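Side-chain contacts in methyl-accepting chemotaxis protein (Vibrio cholerae, PDB 6CEQ), which probably senses oxygen for chemotactic signalling through heme bound in its PAS domains: residues T30-E35 against G82-N87; S68-L73 against G98-P103. One frame throughout, in Å; residues are numbered along the deposited sequence.

Overall arrangement
Both contacts fasten connecting segments to the antiparallel sheet of a PAS domain, whose strands run in the order 2-1-5-4-3, and they do so at places far apart. Contact 1 joins the junction of helices 23-31 and 33-39 to the start of strand 84-94; contact 2 joins the loop after helix 60-68 to the start of strand 100-109. These two strands are sequence neighbours and lie side by side in the sheet. Along the chain the segments alternate: 30-35, 68-73, 82-87, 98-103. The contact centres are about 27 Å apart, on opposite sides of the chain's centre. The side chains of Leu84 and Leu73 stay about 8 and 7 Å from the heme, but segment 98-103 carries Pro103, which touches it.

Contact 1: T30-E35 against G82-N87; sequences THREPE and GSLEFN
The guanidinium of Arg32 meets CD2 of Leu84 obliquely, while one of its faces is overlain near the rim by His31. Seen from the imidazole, Arg32 NH1 stands 3.3 Å above the ring plane, also displaced from the centre. The carboxylate of Glu35 stays apart from this group: its OE1 is 4.7 Å from Arg32 NH1, too far for a salt bridge.

The aliphatic part of Arg32 does the packing. Its CB lies 3.8 Å from Leu84 CD1; chi1 (-66°) sets CG near both leucine methyls, and the bend at chi2 (-52°) turns CD toward CD2. Glu35 crosses the same leucine at about a right angle, with CB 3.9 Å from Leu84 CD2. CD1 therefore meets Arg32, while CD2 is shared by Arg32, the N-cap residue between the two helices, and Glu35, which lies in the second.

In this PAS domain Leu84 opens the second strand of a tight hairpin. Gly82 and Ser83 are the central residues of its type II' turn, joining strand 75-81 to 84-94; Gly82 supplies the positive phi of 59°. From the turn, Ser83 OG presses on Glu35 CG at 3.2 Å, a contact with carbon and no hydrogen bond. A water bridges the two backbones, donating to Glu35 O at 2.7 Å and accepting from Ser83 N at 3.0 Å.

Contact 2: S68-L73 against G98-P103; sequences SNPERL and GEYIGP
Pro70 lies over one face of Tyr100, where a short 3-10 turn following helix 60-68 meets the start of the last sheet strand of the PAS fold. The central interaction is CH-pi: Pro70 CB stands 3.7 Å from the ring centroid and only 9° off the normal, almost directly above the middle. The rest of the pyrrolidine spreads toward one side of the ring, bringing CG to 3.6 Å from Tyr100 CD1. With its CG anti to the backbone N (chi1 177°), the tyrosine reaches across from the strand to lie beneath the proline. On the opposite ring face is backbone of its own strand: Gly102 N sits 3.5 Å above the plane, toward the rim.

Apolar packing continues at the phenol end. The Leu73 side chain crosses Tyr100 at about a right angle; its CD1, set obliquely to the ring, comes to 4.1 Å from Tyr100 OH, a loose contact. Leu73 also touches Ile66 and Ala92, and its side chain comes within about 7 Å of the heme, whose pocket includes Pro103.

Hydrogen bonds hold both partners in place, although none links the two segments. The tyrosine hydroxyl bonds to Ile67 O, tying the ring to the end of helix 60-68. Within the turn, Arg72 N donates to Asn69 O at 3.0 Å, and Leu73 N donates to Pro70 O at 3.1 Å.

Contact 1: T30-E35 against G82-N87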
loop_
_atom_site.group_PDB
_atom_site.type_symbol
_atom_site.label_atom_id
_atom_site.label_comp_id
_atom_site.label_asym_id
_atom_site.label_seq_id
_atom_site.Cartn_x
_atom_site.Cartn_y
_atom_site.Cartn_z
ATOM N N THR A 30 -0.317 -12.579 -3.844
ATOM C CA THR A 30 -0.803 -13.775 -4.519
ATOM C C THR A 30 -0.798 -14.962 -3.565
ATOM O O THR A 30 -1.778 -15.712 -3.490
ATOM C CB THR A 30 0.047 -14.047 -5.760
ATOM O OG1 THR A 30 0.012 -12.888 -6.598
ATOM C CG2 THR A 30 -0.511 -15.230 -6.536
ATOM N N HIS A 31 0.294 -15.131 -2.813
ATOM C CA HIS A 31 0.351 -16.170 -1.790
ATOM C C HIS A 31 -0.782 -16.019 -0.779
ATOM O O HIS A 31 -1.419 -17.010 -0.390
ATOM C CB HIS A 31 1.701 -16.105 -1.082
ATOM C CG HIS A 31 1.903 -17.173 -0.057
ATOM N ND1 HIS A 31 2.922 -17.121 0.873
ATOM C CD2 HIS A 31 1.252 -18.335 0.172
ATOM C CE1 HIS A 31 2.868 -18.190 1.643
ATOM N NE2 HIS A 31 1.863 -18.946 1.238
ATOM N N ARG A 32 -1.063 -14.788 -0.361
ATOM C CA ARG A 32 -2.038 -14.508 0.686
ATOM C C ARG A 32 -3.437 -14.256 0.151
ATOM O O ARG A 32 -4.277 -13.743 0.893
ATOM C CB ARG A 32 -1.601 -13.295 1.512
ATOM C CG ARG A 32 -0.346 -13.499 2.305
ATOM C CD ARG A 32 -0.437 -14.753 3.144
ATOM N NE ARG A 32 0.707 -14.880 4.030
ATOM C CZ ARG A 32 1.210 -16.042 4.422
ATOM N NH1 ARG A 32 0.661 -17.177 3.999
ATOM N NH2 ARG A 32 2.261 -16.070 5.226
ATOM N N GLU A 33 -3.712 -14.590 -1.109
ATOM C CA GLU A 33 -5.058 -14.363 -1.629
ATOM C C GLU A 33 -6.149 -15.088 -0.838
ATOM O O GLU A 33 -7.267 -14.538 -0.768
ATOM C CB GLU A 33 -5.100 -14.712 -3.130
ATOM C CG GLU A 33 -5.021 -13.459 -4.035
ATOM C CD GLU A 33 -4.684 -13.760 -5.497
ATOM O OE1 GLU A 33 -4.661 -14.951 -5.874
ATOM O OE2 GLU A 33 -4.441 -12.800 -6.270
ATOM N N PRO A 34 -5.936 -16.269 -0.232
ATOM C CA PRO A 34 -6.959 -16.805 0.692
ATOM C C PRO A 34 -7.370 -15.827 1.784
ATOM O O PRO A 34 -8.568 -15.583 1.989
ATOM C CB PRO A 34 -6.282 -18.052 1.277
ATOM C CG PRO A 34 -5.332 -18.492 0.222
ATOM C CD PRO A 34 -4.879 -17.265 -0.512
ATOM N N GLU A 35 -6.395 -15.271 2.507
ATOM C CA GLU A 35 -6.701 -14.300 3.553
ATOM C C GLU A 35 -7.241 -12.999 2.962
ATOM O O GLU A 35 -8.123 -12.361 3.550
ATOM C CB GLU A 35 -5.452 -14.038 4.394
ATOM C CG GLU A 35 -5.021 -15.204 5.275
ATOM C CD GLU A 35 -4.259 -16.290 4.530
ATOM O OE1 GLU A 35 -3.883 -16.076 3.357
ATOM O OE2 GLU A 35 -4.024 -17.363 5.128
ATOM N N GLY A 82 -7.236 -7.803 6.862
ATOM C CA GLY A 82 -7.796 -9.105 7.183
ATOM C C GLY A 82 -7.059 -9.690 8.370
ATOM O O GLY A 82 -6.867 -9.027 9.394
ATOM N N SER A 83 -6.617 -10.941 8.234
ATOM C CA SER A 83 -5.821 -11.595 9.266
ATOM C C SER A 83 -4.326 -11.342 9.110
ATOM O O SER A 83 -3.536 -11.886 9.891
ATOM C CB SER A 83 -6.091 -13.104 9.271
ATOM O OG SER A 83 -5.676 -13.702 8.057
ATOM N N LEU A 84 -3.920 -10.542 8.132
ATOM C CA LEU A 84 -2.521 -10.186 7.981
ATOM C C LEU A 84 -2.214 -8.959 8.833
ATOM O O LEU A 84 -3.109 -8.205 9.224
ATOM C CB LEU A 84 -2.189 -9.905 6.517
ATOM C CG LEU A 84 -2.726 -10.940 5.525
ATOM C CD1 LEU A 84 -2.359 -10.559 4.103
ATOM C CD2 LEU A 84 -2.214 -12.333 5.878
ATOM N N GLU A 85 -0.927 -8.763 9.108
ATOM C CA GLU A 85 -0.457 -7.620 9.877
ATOM C C GLU A 85 0.815 -7.097 9.233
ATOM O O GLU A 85 1.681 -7.886 8.852
ATOM C CB GLU A 85 -0.160 -8.010 11.329
ATOM C CG GLU A 85 -1.247 -7.701 12.327
ATOM C CD GLU A 85 -0.772 -7.896 13.757
ATOM O OE1 GLU A 85 -0.855 -9.038 14.265
ATOM O OE2 GLU A 85 -0.295 -6.915 14.367
ATOM N N PHE A 86 0.933 -5.771 9.127
ATOM C CA PHE A 86 2.092 -5.149 8.501
ATOM C C PHE A 86 2.553 -3.954 9.315
ATOM O O PHE A 86 1.741 -3.251 9.922
ATOM C CB PHE A 86 1.798 -4.652 7.078
ATOM C CG PHE A 86 1.407 -5.731 6.130
ATOM C CD1 PHE A 86 2.376 -6.451 5.456
ATOM C CD2 PHE A 86 0.074 -6.035 5.916
ATOM C CE1 PHE A 86 2.018 -7.461 4.575
ATOM C CE2 PHE A 86 -0.289 -7.045 5.032
ATOM C CZ PHE A 86 0.684 -7.757 4.367
ATOM N N ASN A 87 3.860 -3.704 9.293
ATOM C CA ASN A 87 4.379 -2.403 9.682
ATOM C C ASN A 87 4.467 -1.547 8.428
ATOM O O ASN A 87 5.171 -1.903 7.477
ATOM C CB ASN A 87 5.738 -2.507 10.369
ATOM C CG ASN A 87 6.168 -1.190 11.005
ATOM O OD1 ASN A 87 5.423 -0.202 10.994
ATOM N ND2 ASN A 87 7.377 -1.169 11.563
HETATM O O HOH W 1 -8.460 -12.269 6.250
#

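Contact 2: S68-L73 against G98-P103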
loop_
_atom_site.group_PDB
_atom_site.type_symbol
_atom_site.label_atom_id
_atom_site.label_comp_id
_atom_site.label_asym_id
_atom_site.label_seq_id
_atom_site.Cartn_x
_atom_site.Cartn_y
_atom_site.Cartn_z
ATOM N N SER A 68 -2.549 13.409 0.985
ATOM C CA SER A 68 -2.749 14.758 0.464
ATOM C C SER A 68 -1.831 15.785 1.116
ATOM O O SER A 68 -1.757 16.919 0.632
ATOM C CB SER A 68 -4.207 15.197 0.632
ATOM O OG SER A 68 -5.060 14.314 -0.075
ATOM N N ASN A 69 -1.189 15.442 2.237
ATOM C CA ASN A 69 -0.364 16.376 3.008
ATOM C C ASN A 69 1.059 15.845 3.097
ATOM O O ASN A 69 1.499 15.380 4.166
ATOM C CB ASN A 69 -0.978 16.604 4.388
ATOM C CG ASN A 69 -2.288 17.380 4.322
ATOM O OD1 ASN A 69 -2.294 18.606 4.436
ATOM N ND2 ASN A 69 -3.401 16.670 4.134
ATOM N N PRO A 70 1.848 15.972 2.027
ATOM C CA PRO A 70 3.209 15.421 2.036
ATOM C C PRO A 70 4.121 16.071 3.045
ATOM O O PRO A 70 5.154 15.483 3.388
ATOM C CB PRO A 70 3.707 15.683 0.608
ATOM C CG PRO A 70 2.823 16.783 0.091
ATOM C CD PRO A 70 1.493 16.556 0.721
ATOM N N GLU A 71 3.763 17.255 3.548
ATOM C CA GLU A 71 4.587 17.908 4.556
ATOM C C GLU A 71 4.623 17.077 5.832
ATOM O O GLU A 71 5.637 17.057 6.544
ATOM C CB GLU A 71 4.068 19.320 4.834
ATOM N N ARG A 72 3.518 16.398 6.147
ATOM C CA ARG A 72 3.434 15.546 7.327
ATOM C C ARG A 72 3.919 14.125 7.070
ATOM O O ARG A 72 3.892 13.300 7.991
ATOM C CB ARG A 72 2.005 15.514 7.879
ATOM C CG ARG A 72 1.462 16.899 8.209
ATOM C CD ARG A 72 0.168 16.846 9.018
ATOM N NE ARG A 72 -0.964 16.209 8.349
ATOM C CZ ARG A 72 -2.047 16.868 7.947
ATOM N NH1 ARG A 72 -2.132 18.177 8.139
ATOM N NH2 ARG A 72 -3.047 16.223 7.361
ATOM N N LEU A 73 4.383 13.831 5.866
ATOM C CA LEU A 73 5.025 12.552 5.605
ATOM C C LEU A 73 6.503 12.687 5.947
ATOM O O LEU A 73 7.043 13.802 5.953
ATOM C CB LEU A 73 4.860 12.127 4.138
ATOM C CG LEU A 73 3.449 11.879 3.595
ATOM C CD1 LEU A 73 3.426 11.479 2.113
ATOM C CD2 LEU A 73 2.820 10.772 4.424
ATOM N N GLY A 98 11.319 18.322 -7.727
ATOM C CA GLY A 98 10.952 18.391 -6.328
ATOM C C GLY A 98 9.469 18.382 -6.029
ATOM O O GLY A 98 9.095 18.422 -4.849
ATOM N N GLU A 99 8.613 18.306 -7.041
ATOM C CA GLU A 99 7.173 18.345 -6.820
ATOM C C GLU A 99 6.650 16.981 -6.381
ATOM O O GLU A 99 7.081 15.943 -6.892
ATOM C CB GLU A 99 6.452 18.786 -8.093
ATOM C CG GLU A 99 6.553 20.279 -8.403
ATOM C CD GLU A 99 5.822 21.145 -7.389
ATOM O OE1 GLU A 99 6.482 21.668 -6.463
ATOM O OE2 GLU A 99 4.588 21.307 -7.518
ATOM N N TYR A 100 5.703 16.998 -5.440
ATOM C CA TYR A 100 5.098 15.775 -4.916
ATOM C C TYR A 100 4.276 15.073 -5.992
ATOM O O TYR A 100 3.413 15.689 -6.628
ATOM C CB TYR A 100 4.220 16.116 -3.712
ATOM C CG TYR A 100 3.449 14.965 -3.092
ATOM C CD1 TYR A 100 2.072 15.039 -2.933
ATOM C CD2 TYR A 100 4.100 13.820 -2.638
ATOM C CE1 TYR A 100 1.354 14.004 -2.347
ATOM C CE2 TYR A 100 3.391 12.779 -2.050
ATOM C CZ TYR A 100 2.021 12.875 -1.907
ATOM O OH TYR A 100 1.315 11.845 -1.327
ATOM N N ILE A 101 4.519 13.767 -6.159
ATOM C CA ILE A 101 3.897 12.933 -7.188
ATOM C C ILE A 101 2.801 12.069 -6.580
ATOM O O ILE A 101 1.808 11.739 -7.239
ATOM C CB ILE A 101 4.943 12.025 -7.869
ATOM C CG1 ILE A 101 5.922 12.826 -8.716
ATOM C CG2 ILE A 101 4.279 10.959 -8.734
ATOM C CD1 ILE A 101 6.974 11.932 -9.348
ATOM N N GLY A 102 2.990 11.665 -5.334
ATOM C CA GLY A 102 2.112 10.702 -4.726
ATOM C C GLY A 102 2.852 9.857 -3.714
ATOM O O GLY A 102 4.072 9.941 -3.584
ATOM N N PRO A 103 2.121 9.031 -2.973
ATOM C CA PRO A 103 2.740 8.257 -1.896
ATOM C C PRO A 103 3.368 6.965 -2.397
ATOM O O PRO A 103 2.896 6.338 -3.348
ATOM C CB PRO A 103 1.554 7.948 -0.976
ATOM C CG PRO A 103 0.394 7.833 -1.939
ATOM C CD PRO A 103 0.661 8.838 -3.031
#